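Local coordinates for protein probable chitinase (Chromobacterium violaceum, PDB 5JH8) that probably binds chitin and, as a family 18 glycoside hydrolase built on a TIM barrel, probably hydrolyses it, at residues Ala29-Ile35 with Tyr64-Val70; Asn34-Gln38 with Ile80-Val84; Ala114-Arg120 with Pro156-Asp162; Val204-Ala210 with Tyr289-Gly293. One frame throughout, in Å; residues are numbered along the deposited sequence.

How the interactions relate
All four contacts belong to one TIM barrel. Interactions 1 and 2 share N34 and I35, and their centres are 12 Å apart: the strand pair of interaction 1 runs out into the strand end, loop and helix of interaction 2, with N69 CB 3.9 Å from I80 CG2. Interaction 2 touches interaction 3 through a probable hydrogen bond, H82 ND1 to D119 OD1 (2.7 Å), and A81 CB lies 4.0 Å from V115 CG2. The bound histidine, in the likely substrate pocket, is about 5 Å from the D31 side chain and about 10 Å from that of Y161. Interaction 4 stands apart, its centre 22 to 29 Å from the others.

Interaction 1 of 4, residues Ala29-Ile35 with Tyr64-Val70; sequences AVDFYNI and YGCVSNV
C66 (chi1 t) lays its side chain over A29 and D31, with CB 4.2 Å from A29 CB and SG 3.5 Å from D31 OD1. Strands 29-35 and 64-68 run parallel in sense, 29-35 kinked at D31-F32, their axes 4.4 Å apart at closest and inclined by 43°. A29 pairs with Y64 and V30 with G65; after an inverse gamma turn centred on D31, F32 is extra and points away, so the register slips to Y33 with V67 and N34 with S68. Backbone hydrogen bonds run from V30 N to Y64 O (2.8 Å), C66 N to V30 O (2.9 Å), S68 N to Y33 O (3.0 Å) and I35 N to S68 O (2.9 Å). On the V30 face, Y33 CB meets V67 CG2 at 4.1 Å. On the other face, water 1 lies within hydrogen-bonding distance of D31 OD1 (2.6 Å), Y33 O and S68 OG (2.8 Å each), and water 2 of D31 OD1 and S68 OG (2.6 Å each). Such parallel strands build the TIM-barrel core of family 18 hydrolases; here the D31 side chain, OD2 bonded to S9, is about 5 Å from the bound histidine.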
# COMPACT_ATOMS: atom_id res chain seq x y z
N ALA A 29 0.60 -3.63 -8.88
CA ALA A 29 0.48 -4.73 -7.95
C ALA A 29 -0.90 -5.36 -8.11
O ALA A 29 -1.91 -4.71 -7.85
CB ALA A 29 0.69 -4.23 -6.53
N VAL A 30 -0.92 -6.61 -8.55
CA VAL A 30 -2.16 -7.33 -8.86
C VAL A 30 -2.54 -8.09 -7.60
O VAL A 30 -2.02 -9.17 -7.31
CB VAL A 30 -1.99 -8.23 -10.08
CG1 VAL A 30 -3.27 -8.96 -10.37
CG2 VAL A 30 -1.57 -7.41 -11.30
N ASP A 31 -3.42 -7.47 -6.80
CA ASP A 31 -3.77 -7.88 -5.44
C ASP A 31 -4.97 -8.83 -5.48
O ASP A 31 -6.09 -8.48 -5.10
CB ASP A 31 -4.06 -6.64 -4.60
CG ASP A 31 -4.55 -6.95 -3.21
OD1 ASP A 31 -3.85 -7.69 -2.51
OD2 ASP A 31 -5.61 -6.42 -2.81
N PHE A 32 -4.71 -10.06 -5.95
CA PHE A 32 -5.76 -11.04 -6.17
C PHE A 32 -5.44 -12.41 -5.61
O PHE A 32 -6.15 -13.37 -5.92
CB PHE A 32 -6.11 -11.13 -7.67
CG PHE A 32 -7.10 -10.10 -8.12
CD1 PHE A 32 -6.77 -8.77 -8.24
CD2 PHE A 32 -8.40 -10.48 -8.39
CE1 PHE A 32 -7.71 -7.83 -8.61
CE2 PHE A 32 -9.34 -9.56 -8.75
CZ PHE A 32 -9.00 -8.23 -8.87
N TYR A 33 -4.42 -12.53 -4.75
CA TYR A 33 -3.88 -13.83 -4.41
C TYR A 33 -3.58 -13.93 -2.93
O TYR A 33 -3.11 -12.98 -2.30
CB TYR A 33 -2.59 -14.09 -5.21
CG TYR A 33 -2.76 -13.78 -6.69
CD1 TYR A 33 -3.45 -14.64 -7.52
CD2 TYR A 33 -2.28 -12.59 -7.24
CE1 TYR A 33 -3.62 -14.35 -8.85
CE2 TYR A 33 -2.46 -12.29 -8.56
CZ TYR A 33 -3.13 -13.17 -9.37
OH TYR A 33 -3.28 -12.87 -10.71
N ASN A 34 -3.80 -15.13 -2.39
CA ASN A 34 -3.41 -15.48 -1.03
C ASN A 34 -2.36 -16.59 -1.07
O ASN A 34 -2.11 -17.20 -2.13
CB ASN A 34 -4.63 -15.94 -0.22
CG ASN A 34 -5.66 -14.83 -0.04
OD1 ASN A 34 -5.33 -13.64 -0.05
ND2 ASN A 34 -6.92 -15.21 0.13
N ILE A 35 -1.75 -16.85 0.08
CA ILE A 35 -0.86 -18.00 0.25
C ILE A 35 -1.33 -18.78 1.46
O ILE A 35 -1.80 -18.19 2.44
CB ILE A 35 0.63 -17.57 0.35
CG1 ILE A 35 1.57 -18.76 0.22
CG2 ILE A 35 0.90 -16.75 1.59
CD1 ILE A 35 3.01 -18.37 -0.05
N TYR A 64 3.14 -7.11 -10.90
CA TYR A 64 3.62 -7.87 -9.75
C TYR A 64 2.47 -8.66 -9.16
O TYR A 64 1.39 -8.11 -8.93
CB TYR A 64 4.22 -6.94 -8.68
CG TYR A 64 5.55 -6.35 -9.06
CD1 TYR A 64 5.65 -5.35 -10.01
CD2 TYR A 64 6.71 -6.80 -8.49
CE1 TYR A 64 6.89 -4.83 -10.38
CE2 TYR A 64 7.94 -6.30 -8.84
CZ TYR A 64 8.03 -5.33 -9.79
OH TYR A 64 9.28 -4.85 -10.10
N GLY A 65 2.69 -9.94 -8.89
CA GLY A 65 1.69 -10.73 -8.21
C GLY A 65 1.71 -10.39 -6.74
O GLY A 65 2.72 -10.63 -6.08
N CYS A 66 0.63 -9.78 -6.23
CA CYS A 66 0.56 -9.34 -4.84
C CYS A 66 -0.15 -10.42 -4.03
O CYS A 66 -1.34 -10.70 -4.26
CB CYS A 66 -0.12 -7.97 -4.75
SG CYS A 66 -0.40 -7.38 -3.06
N VAL A 67 0.61 -11.03 -3.13
CA VAL A 67 0.22 -12.25 -2.43
C VAL A 67 0.16 -11.96 -0.94
O VAL A 67 1.14 -11.49 -0.35
CB VAL A 67 1.20 -13.40 -2.72
CG1 VAL A 67 0.74 -14.66 -2.00
CG2 VAL A 67 1.36 -13.64 -4.21
N SER A 68 -0.98 -12.27 -0.34
CA SER A 68 -1.25 -11.92 1.04
C SER A 68 -1.40 -13.16 1.91
O SER A 68 -1.79 -14.25 1.45
CB SER A 68 -2.52 -11.06 1.13
OG SER A 68 -2.39 -9.87 0.36
N ASN A 69 -1.12 -12.98 3.21
CA ASN A 69 -1.31 -14.02 4.22
C ASN A 69 -2.69 -13.88 4.85
O ASN A 69 -2.84 -13.61 6.03
CB ASN A 69 -0.23 -13.94 5.29
CG ASN A 69 -0.24 -12.60 6.02
OD1 ASN A 69 -0.35 -11.56 5.40
ND2 ASN A 69 -0.09 -12.63 7.34
N VAL A 70 -3.71 -14.05 4.02
CA VAL A 70 -5.11 -13.95 4.42
C VAL A 70 -5.67 -15.37 4.39
O VAL A 70 -5.47 -16.10 3.41
CB VAL A 70 -5.87 -13.00 3.48
CG1 VAL A 70 -7.37 -13.13 3.70
CG2 VAL A 70 -5.43 -11.55 3.71
O HOH W 1 -3.35 -10.20 -2.30
O HOH W 2 -3.68 -7.59 0.11
O HOH W 3 -4.63 -18.48 2.53

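Interaction 2 of 4, residues Asn34-Gln38 with Ile80-Val84; sequences NITAQ and IAHAV
Residues 34-38 leave the end of a strand: N34 and I35 are still extended (I35 phi/psi -127/143), T36 continues at -90/168, and the chain then turns through A37 (-64/-16) and Q38 (-93/3). Opposite them, 80-84 is one turn of regular alpha helix, closed by V84 N to I80 O at 2.9 Å. The backbones come nearest where A37 CA lies 4.5 Å from I80 CA. I80, A83 and V84 form the helix surface that meets the turn, and hydrogen bonding plays no part between the two segments. I80 (chi1 m, chi2 t) lies along the backbone from I35 to A37: its CG2 is 3.4 Å from I35 O and 4.1 Å from I35 CG2, and its CG1 is 4.1 Å from A37 CB. A83 points toward the turn, its CB 3.9 Å from A37 CB and 3.3 Å from A37 O. V84 (chi1 t) brings CG2 to 3.5 Å from T36 O and to 4.1 Å from I35 CD1, the tip of an I35 chain held in the tt rotamer. T36 points away, and its OG1 is bonded to A40 N. I35 and V84 also meet A92 of helix 89-96, which extends the apolar cluster. In this TIM barrel, the helix following strand 63-68 thus packs against the exit of the preceding parallel strand, 27-35, beside the loop that leaves it.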
# COMPACT_ATOMS: atom_id res chain seq x y z
N ASN A 34 -3.80 -15.13 -2.39
CA ASN A 34 -3.41 -15.48 -1.03
C ASN A 34 -2.36 -16.59 -1.07
O ASN A 34 -2.11 -17.20 -2.13
CB ASN A 34 -4.63 -15.94 -0.22
CG ASN A 34 -5.66 -14.83 -0.04
OD1 ASN A 34 -5.33 -13.64 -0.05
ND2 ASN A 34 -6.92 -15.21 0.13
N ILE A 35 -1.75 -16.85 0.08
CA ILE A 35 -0.86 -18.00 0.25
C ILE A 35 -1.33 -18.78 1.46
O ILE A 35 -1.80 -18.19 2.44
CB ILE A 35 0.63 -17.57 0.35
CG1 ILE A 35 1.57 -18.76 0.22
CG2 ILE A 35 0.90 -16.75 1.59
CD1 ILE A 35 3.01 -18.37 -0.05
N THR A 36 -1.24 -20.10 1.38
CA THR A 36 -1.64 -20.95 2.50
C THR A 36 -0.46 -21.20 3.44
O THR A 36 0.71 -20.95 3.11
CB THR A 36 -2.16 -22.30 2.00
OG1 THR A 36 -1.07 -23.07 1.49
CG2 THR A 36 -3.24 -22.13 0.93
N ALA A 37 -0.76 -21.77 4.61
CA ALA A 37 0.28 -22.13 5.56
C ALA A 37 1.20 -23.22 5.02
O ALA A 37 2.28 -23.42 5.58
CB ALA A 37 -0.34 -22.58 6.88
N GLN A 38 0.80 -23.94 3.97
CA GLN A 38 1.68 -24.90 3.33
C GLN A 38 2.46 -24.30 2.16
O GLN A 38 3.19 -25.01 1.48
CB GLN A 38 0.89 -26.13 2.83
CG GLN A 38 0.20 -26.92 3.93
CD GLN A 38 -1.05 -26.24 4.45
OE1 GLN A 38 -1.85 -25.69 3.69
NE2 GLN A 38 -1.24 -26.28 5.77
N ILE A 80 -0.17 -18.03 9.24
CA ILE A 80 0.28 -18.29 7.87
C ILE A 80 1.65 -17.67 7.64
O ILE A 80 2.55 -18.29 7.07
CB ILE A 80 -0.76 -17.82 6.84
CG1 ILE A 80 -1.96 -18.76 6.86
CG2 ILE A 80 -0.15 -17.79 5.44
CD1 ILE A 80 -3.13 -18.31 6.00
N ALA A 81 1.84 -16.42 8.08
CA ALA A 81 3.14 -15.80 7.89
C ALA A 81 4.23 -16.58 8.61
O ALA A 81 5.33 -16.75 8.09
CB ALA A 81 3.11 -14.33 8.34
N HIS A 82 3.94 -17.05 9.82
CA HIS A 82 4.91 -17.85 10.56
C HIS A 82 5.27 -19.13 9.81
O HIS A 82 6.44 -19.46 9.65
CB HIS A 82 4.35 -18.20 11.94
CG HIS A 82 5.22 -19.15 12.68
ND1 HIS A 82 6.39 -18.75 13.30
CD2 HIS A 82 5.13 -20.48 12.87
CE1 HIS A 82 6.96 -19.80 13.86
NE2 HIS A 82 6.22 -20.87 13.61
N ALA A 83 4.25 -19.85 9.33
CA ALA A 83 4.48 -21.12 8.64
C ALA A 83 5.29 -20.91 7.36
O ALA A 83 6.27 -21.61 7.12
CB ALA A 83 3.14 -21.79 8.35
N VAL A 84 4.89 -19.94 6.53
CA VAL A 84 5.60 -19.65 5.28
C VAL A 84 7.05 -19.27 5.56
O VAL A 84 7.94 -19.58 4.77
CB VAL A 84 4.83 -18.54 4.54
CG1 VAL A 84 5.69 -17.87 3.46
CG2 VAL A 84 3.54 -19.10 3.98

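Interaction 3 of 4, residues Ala114-Arg120 with Pro156-Asp162; sequences AVAQGDR and PANYGYD
R120 (chi1 to chi3 all t) gives NH1 to Y159 O at 2.8 Å and lays its guanidinium flat on the Y159 ring, centres 4.4 Å apart, planes at 18°. CD sits 3.8 Å from that ring's centroid. Over the opposite guanidinium face, NH2 makes a long, charge-only salt bridge to D162 OD2 (3.7 Å); D162 OD1 caps A165 N. Y161 OH bonds F112 O and accepts a weak bond from V115 N (3.3 Å). Water 6 accepts from G160 N (2.8 Å) and lies within hydrogen-bonding distance of V115 O (2.8 Å) and P156 O (2.7 Å); water 7 bridges Q117 N (3.0 Å) to P156 O (2.8 Å), and water 8 joins G160 O (2.8 Å) to D162 N (2.9 Å). R120 CA lies 3.8 Å from G160 CA; this glycine, in the 158-161 type I turn, has its CA 3.9 Å from A116 O, where a CB would be tight. Both loops follow neighbouring strands, 107-111 and 142-146, on the ligand-binding rim of the TIM barrel.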
# COMPACT_ATOMS: atom_id res chain seq x y z
N ALA A 114 0.21 -8.19 9.81
CA ALA A 114 0.04 -8.87 11.08
C ALA A 114 1.12 -9.92 11.31
O ALA A 114 0.91 -10.90 12.04
CB ALA A 114 -1.36 -9.46 11.23
N VAL A 115 2.31 -9.71 10.74
CA VAL A 115 3.43 -10.56 11.08
C VAL A 115 3.69 -10.42 12.58
O VAL A 115 3.83 -9.30 13.09
CB VAL A 115 4.67 -10.22 10.24
CG1 VAL A 115 5.90 -10.95 10.74
CG2 VAL A 115 4.42 -10.53 8.77
N ALA A 116 3.75 -11.55 13.28
CA ALA A 116 3.94 -11.54 14.73
C ALA A 116 5.33 -11.01 15.09
O ALA A 116 6.31 -11.26 14.39
CB ALA A 116 3.81 -12.95 15.30
N GLN A 117 5.41 -10.27 16.19
CA GLN A 117 6.69 -9.72 16.60
C GLN A 117 7.75 -10.81 16.77
O GLN A 117 8.92 -10.59 16.45
CB GLN A 117 6.55 -8.86 17.85
CG GLN A 117 6.00 -9.56 19.07
CD GLN A 117 5.71 -8.58 20.19
OE1 GLN A 117 6.28 -7.49 20.23
NE2 GLN A 117 4.81 -8.95 21.09
N GLY A 118 7.35 -11.99 17.24
CA GLY A 118 8.30 -13.07 17.40
C GLY A 118 8.84 -13.63 16.11
O GLY A 118 9.80 -14.41 16.13
N ASP A 119 8.25 -13.25 14.98
CA ASP A 119 8.67 -13.72 13.67
C ASP A 119 9.55 -12.72 12.93
O ASP A 119 9.81 -12.92 11.75
CB ASP A 119 7.45 -14.06 12.82
CG ASP A 119 6.85 -15.39 13.20
OD1 ASP A 119 7.64 -16.34 13.41
OD2 ASP A 119 5.61 -15.49 13.30
N ARG A 120 10.07 -11.70 13.62
CA ARG A 120 10.91 -10.69 12.97
C ARG A 120 12.02 -11.33 12.14
O ARG A 120 12.15 -11.07 10.93
CB ARG A 120 11.50 -9.74 14.01
CG ARG A 120 12.45 -8.70 13.45
CD ARG A 120 13.07 -7.92 14.58
NE ARG A 120 14.00 -6.86 14.20
CZ ARG A 120 13.65 -5.60 13.98
NH1 ARG A 120 12.39 -5.23 14.04
NH2 ARG A 120 14.57 -4.69 13.70
N PRO A 156 4.27 -3.94 19.23
CA PRO A 156 3.96 -5.31 18.76
C PRO A 156 3.53 -5.39 17.30
O PRO A 156 3.72 -6.43 16.66
CB PRO A 156 2.85 -5.77 19.70
CG PRO A 156 3.03 -4.97 20.90
CD PRO A 156 3.58 -3.64 20.50
N ALA A 157 2.92 -4.34 16.76
CA ALA A 157 2.46 -4.36 15.38
C ALA A 157 3.59 -4.18 14.38
O ALA A 157 3.43 -4.53 13.21
CB ALA A 157 1.43 -3.25 15.15
N ASN A 158 4.72 -3.63 14.82
CA ASN A 158 5.79 -3.21 13.93
C ASN A 158 7.09 -4.00 14.10
O ASN A 158 7.89 -4.03 13.15
CB ASN A 158 6.10 -1.73 14.17
CG ASN A 158 4.93 -0.84 13.86
OD1 ASN A 158 4.15 -1.14 12.95
ND2 ASN A 158 4.79 0.27 14.59
N TYR A 159 7.32 -4.62 15.25
CA TYR A 159 8.61 -5.24 15.51
C TYR A 159 8.89 -6.41 14.57
O TYR A 159 10.05 -6.75 14.34
CB TYR A 159 8.73 -5.67 16.98
CG TYR A 159 10.12 -6.13 17.34
CD1 TYR A 159 11.17 -5.22 17.43
CD2 TYR A 159 10.40 -7.46 17.58
CE1 TYR A 159 12.44 -5.62 17.73
CE2 TYR A 159 11.68 -7.88 17.91
CZ TYR A 159 12.69 -6.95 17.98
OH TYR A 159 13.97 -7.33 18.30
N GLY A 160 7.86 -7.04 14.00
CA GLY A 160 8.11 -8.10 13.03
C GLY A 160 8.78 -7.64 11.76
O GLY A 160 9.22 -8.49 10.98
N TYR A 161 8.85 -6.32 11.53
CA TYR A 161 9.37 -5.75 10.28
C TYR A 161 10.72 -5.08 10.54
O TYR A 161 10.79 -3.99 11.12
CB TYR A 161 8.37 -4.78 9.68
CG TYR A 161 7.04 -5.44 9.41
CD1 TYR A 161 6.82 -6.12 8.22
CD2 TYR A 161 6.03 -5.42 10.35
CE1 TYR A 161 5.62 -6.73 7.95
CE2 TYR A 161 4.83 -6.05 10.12
CZ TYR A 161 4.61 -6.70 8.92
OH TYR A 161 3.40 -7.32 8.72
N ASP A 162 11.79 -5.75 10.12
CA ASP A 162 13.16 -5.25 10.25
C ASP A 162 13.50 -4.61 8.90
O ASP A 162 13.88 -5.30 7.95
CB ASP A 162 14.08 -6.42 10.56
CG ASP A 162 15.54 -6.04 10.69
OD1 ASP A 162 15.96 -4.94 10.25
OD2 ASP A 162 16.28 -6.88 11.25
O HOH W 4 0.79 -5.38 9.64
O HOH W 5 2.17 -7.05 12.84
O HOH W 6 5.12 -7.27 14.47
O HOH W 7 2.97 -9.03 17.35
O HOH W 8 11.39 -8.43 9.16
O HOH W 9 10.71 -2.70 13.73

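Interaction 4 of 4, residues Val204-Ala210 with Tyr289-Gly293; sequences VERVPAA and YGLGG. With EDO (1,2-ethanediol), chain C.
Y289, the last residue of its helix, sets its ring edge (CD2) 4.1 Å from V204 CG2; its OH bonds D201, and its O lies 3.4 Å from A209 CB. G290 leaves the helix with positive phi (71/33), favouring glycine, its O 3.3 Å from A209 CB. L291 (-67/161) puts CD2 4.0 Å from V204 CG1 and CA 3.2 Å from A209 O, a CH...O contact. The same A209 O takes a weak hydrogen bond from G292 N (3.1 Å). G292 CA lies 3.9 Å from A210 CA and 3.1 Å from A210 O, with which a CB would clash. G293 enters its strand at angles (154/-162) that call for glycine. In 204-210, helix gives way to an extended V207-P208 and a short 3-10 segment at A209-A210; R206 NE bonds O1 of an ethanediol, probably from the crystallisation liquor (2.9 Å). The contact thus joins the turn between helix 193-206 and strand 212-222 to the link from helix 276-289 into strand 293-297, with L291 against I212 and N214 of the adjacent parallel strand.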
# COMPACT_ATOMS: atom_id res chain seq x y z
N VAL A 204 14.87 5.54 5.11
CA VAL A 204 16.03 5.80 4.24
C VAL A 204 17.34 5.76 5.01
O VAL A 204 18.41 5.61 4.41
CB VAL A 204 15.91 7.07 3.38
CG1 VAL A 204 14.64 7.06 2.55
CG2 VAL A 204 15.99 8.32 4.23
N GLU A 205 17.30 5.89 6.34
CA GLU A 205 18.50 5.63 7.11
C GLU A 205 18.88 4.16 7.06
O GLU A 205 20.06 3.81 7.13
CB GLU A 205 18.26 6.05 8.56
CG GLU A 205 19.46 5.81 9.46
CD GLU A 205 19.25 6.36 10.87
OE1 GLU A 205 18.70 7.46 11.00
OE2 GLU A 205 19.63 5.68 11.85
N ARG A 206 17.88 3.28 6.92
CA ARG A 206 18.05 1.84 7.05
C ARG A 206 18.09 1.11 5.72
O ARG A 206 18.58 -0.03 5.67
CB ARG A 206 16.93 1.28 7.92
CG ARG A 206 17.14 1.62 9.39
CD ARG A 206 15.88 1.58 10.23
NE ARG A 206 16.17 1.99 11.61
CZ ARG A 206 16.30 3.24 12.01
NH1 ARG A 206 16.17 4.25 11.16
NH2 ARG A 206 16.57 3.49 13.29
N VAL A 207 17.62 1.75 4.66
CA VAL A 207 17.41 1.16 3.34
C VAL A 207 17.84 2.18 2.31
O VAL A 207 17.50 3.36 2.45
CB VAL A 207 15.93 0.81 3.13
CG1 VAL A 207 15.75 0.15 1.77
CG2 VAL A 207 15.45 -0.09 4.23
N PRO A 208 18.55 1.80 1.24
CA PRO A 208 18.85 2.79 0.20
C PRO A 208 17.55 3.42 -0.29
O PRO A 208 16.58 2.72 -0.59
CB PRO A 208 19.52 1.95 -0.89
CG PRO A 208 20.09 0.79 -0.16
CD PRO A 208 19.09 0.48 0.91
N ALA A 209 17.55 4.74 -0.40
CA ALA A 209 16.31 5.43 -0.71
C ALA A 209 15.72 4.97 -2.03
O ALA A 209 14.49 4.93 -2.18
CB ALA A 209 16.52 6.94 -0.72
N ALA A 210 16.56 4.60 -3.00
CA ALA A 210 16.07 4.17 -4.30
C ALA A 210 15.27 2.88 -4.22
O ALA A 210 14.57 2.53 -5.17
CB ALA A 210 17.23 3.99 -5.27
N TYR A 289 13.51 12.96 -1.19
CA TYR A 289 14.27 11.91 -0.52
C TYR A 289 15.11 11.05 -1.46
O TYR A 289 15.91 10.24 -0.97
CB TYR A 289 13.35 10.96 0.25
CG TYR A 289 12.80 11.48 1.56
CD1 TYR A 289 11.67 12.29 1.60
CD2 TYR A 289 13.39 11.14 2.76
CE1 TYR A 289 11.16 12.74 2.79
CE2 TYR A 289 12.89 11.59 3.96
CZ TYR A 289 11.77 12.40 3.97
OH TYR A 289 11.24 12.85 5.14
N GLY A 290 14.95 11.18 -2.77
CA GLY A 290 15.57 10.22 -3.66
C GLY A 290 14.93 8.85 -3.62
O GLY A 290 15.63 7.84 -3.76
N LEU A 291 13.62 8.78 -3.39
CA LEU A 291 12.95 7.50 -3.32
C LEU A 291 12.95 6.82 -4.69
O LEU A 291 13.10 7.45 -5.74
CB LEU A 291 11.50 7.66 -2.87
CG LEU A 291 11.27 8.39 -1.55
CD1 LEU A 291 9.79 8.36 -1.20
CD2 LEU A 291 12.09 7.79 -0.42
N GLY A 292 12.74 5.51 -4.67
CA GLY A 292 12.53 4.76 -5.89
C GLY A 292 11.24 5.08 -6.60
O GLY A 292 11.11 4.75 -7.78
N GLY A 293 10.29 5.67 -5.89
CA GLY A 293 9.01 6.00 -6.49
C GLY A 293 7.94 6.05 -5.43
O GLY A 293 8.22 6.21 -4.24
C1 EDO C . 16.85 -0.78 14.61
O1 EDO C . 16.39 0.48 14.09
C2 EDO C . 17.54 -1.58 13.51
O2 EDO C . 17.34 -0.93 12.25